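Local coordinates for protein cycloalternan-forming enzyme (Listeria monocytogenes serovar 1/2a, PDB 5F7U) that belongs to glycosyl hydrolase family 31, combining a TIM-barrel domain with several beta-rich domains and a family 6 carbohydrate-binding module, and binds magnesium ions, at residues A[715-727]-A[734-747]. The protein carries 1 engineered substitution. Numbering follows the deposited sequence.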
loop_
_atom_site.group_PDB
_atom_site.type_symbol
_atom_site.label_atom_id
_atom_site.label_comp_id
_atom_site.label_asym_id
_atom_site.label_seq_id
_atom_site.Cartn_x
_atom_site.Cartn_y
_atom_site.Cartn_z
ATOM N N ASN A 715 -13.096 4.148 -7.144
ATOM C CA ASN A 715 -12.955 2.992 -8.029
ATOM C C ASN A 715 -12.012 1.902 -7.546
ATOM O O ASN A 715 -11.742 0.939 -8.275
ATOM C CB ASN A 715 -12.556 3.480 -9.419
ATOM C CG ASN A 715 -13.573 4.451 -9.986
ATOM O OD1 ASN A 715 -14.783 4.221 -9.902
ATOM N ND2 ASN A 715 -13.093 5.558 -10.522
ATOM N N GLY A 716 -11.526 2.042 -6.317
ATOM C CA GLY A 716 -10.665 1.016 -5.724
ATOM C C GLY A 716 -9.288 0.841 -6.336
ATOM O O GLY A 716 -8.609 -0.161 -6.058
ATOM N N LYS A 717 -8.865 1.781 -7.193
ATOM C CA LYS A 717 -7.548 1.713 -7.813
ATOM C C LYS A 717 -6.521 2.376 -6.898
ATOM O O LYS A 717 -6.560 3.584 -6.688
ATOM C CB LYS A 717 -7.541 2.400 -9.166
ATOM C CG LYS A 717 -6.276 2.144 -9.967
ATOM C CD LYS A 717 -6.632 2.220 -11.429
ATOM C CE LYS A 717 -5.399 2.158 -12.269
ATOM N NZ LYS A 717 -5.850 2.580 -13.621
ATOM N N SER A 718 -5.603 1.582 -6.348
ATOM C CA SER A 718 -4.591 2.148 -5.455
ATOM C C SER A 718 -3.673 3.107 -6.192
ATOM O O SER A 718 -3.484 2.986 -7.402
ATOM C CB SER A 718 -3.780 1.026 -4.798
ATOM O OG SER A 718 -4.650 0.278 -3.951
ATOM N N MET A 719 -3.104 4.060 -5.450
ATOM C CA MET A 719 -2.251 5.095 -6.041
ATOM C C MET A 719 -0.913 4.559 -6.544
ATOM O O MET A 719 -0.437 4.953 -7.615
ATOM C CB MET A 719 -2.022 6.218 -5.039
ATOM C CG MET A 719 -3.274 7.065 -4.855
ATOM S SD MET A 719 -3.142 8.131 -3.420
ATOM C CE MET A 719 -2.123 9.434 -4.083
ATOM N N MET A 720 -0.319 3.653 -5.767
ATOM C CA MET A 720 0.975 3.090 -6.120
ATOM C C MET A 720 0.778 1.601 -6.279
ATOM O O MET A 720 0.293 0.975 -5.343
ATOM C CB MET A 720 1.964 3.371 -4.984
ATOM C CG MET A 720 3.333 2.767 -5.214
ATOM S SD MET A 720 4.526 3.105 -3.894
ATOM C CE MET A 720 3.623 2.403 -2.526
ATOM N N ARG A 721 1.123 1.032 -7.441
ATOM C CA ARG A 721 0.790 -0.378 -7.711
ATOM C C ARG A 721 1.968 -1.176 -8.257
ATOM O O ARG A 721 2.716 -0.704 -9.104
ATOM C CB ARG A 721 -0.385 -0.482 -8.717
ATOM C CG ARG A 721 -1.668 0.200 -8.259
ATOM C CD ARG A 721 -2.826 0.157 -9.269
ATOM N NE ARG A 721 -2.429 0.615 -10.613
ATOM C CZ ARG A 721 -2.090 1.867 -10.925
ATOM N NH1 ARG A 721 -1.726 2.170 -12.179
ATOM N NH2 ARG A 721 -2.130 2.831 -9.999
ATOM N N GLN A 722 2.070 -2.418 -7.796
ATOM C CA GLN A 722 3.074 -3.366 -8.292
ATOM C C GLN A 722 2.706 -3.631 -9.771
ATOM O O GLN A 722 1.505 -3.588 -10.144
ATOM C CB GLN A 722 2.970 -4.634 -7.435
ATOM C CG GLN A 722 4.153 -5.608 -7.523
ATOM C CD GLN A 722 4.061 -6.496 -8.762
ATOM O OE1 GLN A 722 2.972 -6.813 -9.217
ATOM N NE2 GLN A 722 5.206 -6.881 -9.321
ATOM N N MET A 723 3.709 -3.915 -10.612
ATOM C CA MET A 723 3.479 -3.926 -12.071
ATOM C C MET A 723 2.426 -4.922 -12.542
ATOM O O MET A 723 1.680 -4.644 -13.482
ATOM C CB MET A 723 4.788 -4.152 -12.844
ATOM C CG MET A 723 5.866 -3.076 -12.661
ATOM S SD MET A 723 5.395 -1.399 -13.098
ATOM C CE MET A 723 4.974 -1.614 -14.834
ATOM N N ALA A 724 2.344 -6.068 -11.865
ATOM C CA ALA A 724 1.402 -7.127 -12.245
ATOM C C ALA A 724 -0.064 -6.753 -11.955
ATOM O O ALA A 724 -0.984 -7.428 -12.419
ATOM C CB ALA A 724 1.775 -8.461 -11.579
ATOM N N MET A 725 -0.293 -5.675 -11.197
ATOM C CA MET A 725 -1.669 -5.181 -11.023
ATOM C C MET A 725 -2.199 -4.575 -12.306
ATOM O O MET A 725 -3.409 -4.615 -12.545
ATOM C CB MET A 725 -1.771 -4.135 -9.904
ATOM C CG MET A 725 -1.457 -4.646 -8.508
ATOM S SD MET A 725 -2.400 -6.078 -7.975
ATOM C CE MET A 725 -4.041 -5.387 -7.850
ATOM N N ASP A 726 -1.325 -3.991 -13.125
ATOM C CA ASP A 726 -1.766 -3.437 -14.413
ATOM C C ASP A 726 -1.484 -4.369 -15.592
ATOM O O ASP A 726 -2.119 -4.248 -16.680
ATOM C CB ASP A 726 -1.112 -2.070 -14.678
ATOM C CG ASP A 726 -1.653 -0.953 -13.793
ATOM O OD1 ASP A 726 -2.378 -1.210 -12.810
ATOM O OD2 ASP A 726 -1.334 0.216 -14.102
ATOM N N TYR A 727 -0.531 -5.281 -15.404
ATOM C CA TYR A 727 -0.050 -6.162 -16.498
ATOM C C TYR A 727 0.060 -7.615 -16.023
ATOM O O TYR A 727 1.161 -8.171 -15.975
ATOM C CB TYR A 727 1.289 -5.653 -17.057
ATOM C CG TYR A 727 1.245 -4.217 -17.487
ATOM C CD1 TYR A 727 0.779 -3.853 -18.759
ATOM C CD2 TYR A 727 1.623 -3.206 -16.607
ATOM C CE1 TYR A 727 0.715 -2.514 -19.136
ATOM C CE2 TYR A 727 1.579 -1.871 -16.985
ATOM C CZ TYR A 727 1.111 -1.537 -18.243
ATOM O OH TYR A 727 1.060 -0.194 -18.588
ATOM N N ARG A 734 5.966 -10.007 -13.058
ATOM C CA ARG A 734 5.417 -10.819 -11.959
ATOM C C ARG A 734 6.078 -10.573 -10.601
ATOM O O ARG A 734 5.387 -10.530 -9.578
ATOM C CB ARG A 734 5.469 -12.313 -12.308
ATOM C CG ARG A 734 4.501 -12.712 -13.425
ATOM C CD ARG A 734 3.079 -12.740 -12.868
ATOM N NE ARG A 734 2.063 -13.052 -13.869
ATOM C CZ ARG A 734 1.613 -14.278 -14.130
ATOM N NH1 ARG A 734 2.094 -15.349 -13.480
ATOM N NH2 ARG A 734 0.654 -14.440 -15.043
ATOM N N ASP A 735 7.399 -10.402 -10.592
ATOM C CA ASP A 735 8.109 -10.369 -9.317
ATOM C C ASP A 735 8.741 -9.011 -8.996
ATOM O O ASP A 735 9.415 -8.866 -7.967
ATOM C CB ASP A 735 9.187 -11.468 -9.280
ATOM C CG ASP A 735 8.609 -12.878 -9.406
ATOM O OD1 ASP A 735 7.618 -13.223 -8.736
ATOM O OD2 ASP A 735 9.182 -13.668 -10.162
ATOM N N LEU A 736 8.516 -8.031 -9.865
ATOM C CA LEU A 736 9.190 -6.740 -9.752
ATOM C C LEU A 736 8.819 -6.014 -8.469
ATOM O O LEU A 736 7.632 -5.824 -8.178
ATOM C CB LEU A 736 8.855 -5.860 -10.958
ATOM C CG LEU A 736 9.262 -6.431 -12.324
ATOM C CD1 LEU A 736 8.754 -5.452 -13.387
ATOM C CD2 LEU A 736 10.766 -6.632 -12.457
ATOM N N ASP A 737 9.844 -5.624 -7.714
ATOM C CA ASP A 737 9.615 -4.940 -6.440
ATOM C C ASP A 737 10.442 -3.675 -6.287
ATOM O O ASP A 737 10.532 -3.126 -5.184
ATOM C CB ASP A 737 9.841 -5.918 -5.269
ATOM C CG ASP A 737 11.225 -6.526 -5.265
ATOM O OD1 ASP A 737 12.099 -6.132 -6.090
ATOM O OD2 ASP A 737 11.425 -7.468 -4.468
ATOM N N GLU A 738 11.051 -3.206 -7.387
ATOM C CA GLU A 738 11.865 -1.996 -7.366
ATOM C C GLU A 738 11.409 -0.981 -8.411
ATOM O O GLU A 738 12.158 -0.076 -8.810
ATOM C CB GLU A 738 13.365 -2.322 -7.497
ATOM C CG GLU A 738 13.861 -3.339 -6.475
ATOM C CD GLU A 738 15.373 -3.561 -6.486
ATOM O OE1 GLU A 738 16.094 -2.949 -7.304
ATOM O OE2 GLU A 738 15.851 -4.335 -5.614
ATOM N N GLN A 739 10.157 -1.125 -8.829
ATOM C CA GLN A 739 9.483 -0.127 -9.664
ATOM C C GLN A 739 7.992 -0.300 -9.444
ATOM O O GLN A 739 7.556 -1.325 -8.899
ATOM C CB GLN A 739 9.819 -0.304 -11.146
ATOM C CG GLN A 739 9.304 -1.612 -11.759
ATOM C CD GLN A 739 9.733 -1.750 -13.209
ATOM O OE1 GLN A 739 10.896 -1.991 -13.496
ATOM N NE2 GLN A 739 8.784 -1.601 -14.123
ATOM N N TYR A 740 7.208 0.670 -9.900
ATOM C CA TYR A 740 5.762 0.599 -9.710
ATOM C C TYR A 740 5.053 1.614 -10.563
ATOM O O TYR A 740 5.684 2.525 -11.131
ATOM C CB TYR A 740 5.406 0.847 -8.233
ATOM C CG TYR A 740 5.988 2.100 -7.628
ATOM C CD1 TYR A 740 5.335 3.348 -7.744
ATOM C CD2 TYR A 740 7.199 2.047 -6.905
ATOM C CE1 TYR A 740 5.876 4.502 -7.154
ATOM C CE2 TYR A 740 7.739 3.196 -6.314
ATOM C CZ TYR A 740 7.071 4.411 -6.442
ATOM O OH TYR A 740 7.608 5.546 -5.842
ATOM N N MET A 741 3.736 1.467 -10.661
ATOM C CA MET A 741 2.914 2.483 -11.322
ATOM C C MET A 741 2.424 3.456 -10.266
ATOM O O MET A 741 2.112 3.054 -9.133
ATOM C CB MET A 741 1.705 1.862 -12.028
ATOM C CG MET A 741 2.043 0.917 -13.182
ATOM S SD MET A 741 2.992 1.686 -14.510
ATOM C CE MET A 741 1.873 2.951 -15.116
ATOM N N PHE A 742 2.356 4.729 -10.634
ATOM C CA PHE A 742 1.921 5.776 -9.712
ATOM C C PHE A 742 0.842 6.578 -10.416
ATOM O O PHE A 742 1.098 7.160 -11.479
ATOM C CB PHE A 742 3.124 6.652 -9.318
ATOM C CG PHE A 742 2.833 7.662 -8.247
ATOM C CD1 PHE A 742 2.264 7.280 -7.029
ATOM C CD2 PHE A 742 3.173 9.000 -8.448
ATOM C CE1 PHE A 742 2.008 8.220 -6.038
ATOM C CE2 PHE A 742 2.933 9.943 -7.447
ATOM C CZ PHE A 742 2.361 9.552 -6.247
ATOM N N GLY A 743 -0.373 6.569 -9.852
ATOM C CA GLY A 743 -1.582 6.995 -10.614
ATOM C C GLY A 743 -1.771 6.059 -11.809
ATOM O O GLY A 743 -1.224 4.960 -11.814
ATOM N N ASP A 744 -2.513 6.492 -12.830
ATOM C CA ASP A 744 -2.773 5.604 -13.988
ATOM C C ASP A 744 -1.597 5.545 -14.936
ATOM O O ASP A 744 -1.462 4.570 -15.672
ATOM C CB ASP A 744 -3.963 6.106 -14.836
ATOM C CG ASP A 744 -5.276 6.216 -14.057
ATOM O OD1 ASP A 744 -5.567 5.350 -13.214
ATOM O OD2 ASP A 744 -6.046 7.177 -14.328
ATOM N N ASP A 745 -0.788 6.609 -14.957
ATOM C CA ASP A 745 0.075 6.885 -16.112
ATOM C C ASP A 745 1.576 6.862 -15.919
ATOM O O ASP A 745 2.299 6.834 -16.920
ATOM C CB ASP A 745 -0.272 8.243 -16.694
ATOM C CG ASP A 745 -1.707 8.335 -17.073
ATOM O OD1 ASP A 745 -2.144 7.510 -17.889
ATOM O OD2 ASP A 745 -2.389 9.232 -16.530
ATOM N N LEU A 746 2.048 6.902 -14.672
ATOM C CA LEU A 746 3.482 7.098 -14.434
ATOM C C LEU A 746 4.096 5.816 -13.965
ATOM O O LEU A 746 3.569 5.173 -13.055
ATOM C CB LEU A 746 3.759 8.204 -13.414
ATOM C CG LEU A 746 3.304 9.627 -13.780
ATOM C CD1 LEU A 746 3.587 10.571 -12.605
ATOM C CD2 LEU A 746 3.967 10.103 -15.074
ATOM N N LEU A 747 5.184 5.432 -14.636
ATOM C CA LEU A 747 5.982 4.301 -14.188
ATOM C C LEU A 747 7.190 4.872 -13.454
ATOM O O LEU A 747 8.000 5.634 -14.037
ATOM C CB LEU A 747 6.383 3.409 -15.370
ATOM C CG LEU A 747 7.021 2.027 -15.084
ATOM C CD1 LEU A 747 7.012 1.215 -16.373
ATOM C CD2 LEU A 747 8.446 2.098 -14.527
HETATM O O HOH W 1 -3.294 2.174 -15.141
HETATM O O HOH W 2 6.267 -3.686 -9.407
HETATM O O HOH W 3 2.556 -10.101 -14.430
#
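Met741 CB lies over one face of the Arg721 guanidinium, 3.4 Å from NH1, while Lys717 CE lies over the centre of the opposite face. The edge spends all five N-H groups: NE and NH1 grip the Asp726 carboxylate side-on, NH1 and NH2 converge end-on upon Gly743 O, each at 2.9 Å, and NH2 also reaches Ser718 O, so the plane is fixed. Over the Tyr740 ring, Met720 CG sits toward the rim and SD near the centre, 3.7 Å from the centroid, a Met-aromatic contact; the Tyr740 OH bonds to Phe654 O. Arg721 and Met741 form the hydrogen-bonded pair of a short antiparallel ladder, Arg721 N to Met741 O (2.8 Å) and the reverse bond, with Met720 and Phe742 on the other face; it sets strand 720-721 at the margin of the beta-sheet of the family 31 C-terminal domain. Lys717, extended beyond CG, carries NZ to 2.8 Å from Asp744 OD1, a salt bridge made from above the carboxylate plane. Bent at chi2 (-81°), Gln722 sends NE2 almost straight (172°) onto a lone pair of Leu736 O, whereas OE1 N-caps the following turn at Ala724 N. Met723, bent twice, places CE 3.8 Å from Leu747 CD1 and 3.9 Å from Met741 SD.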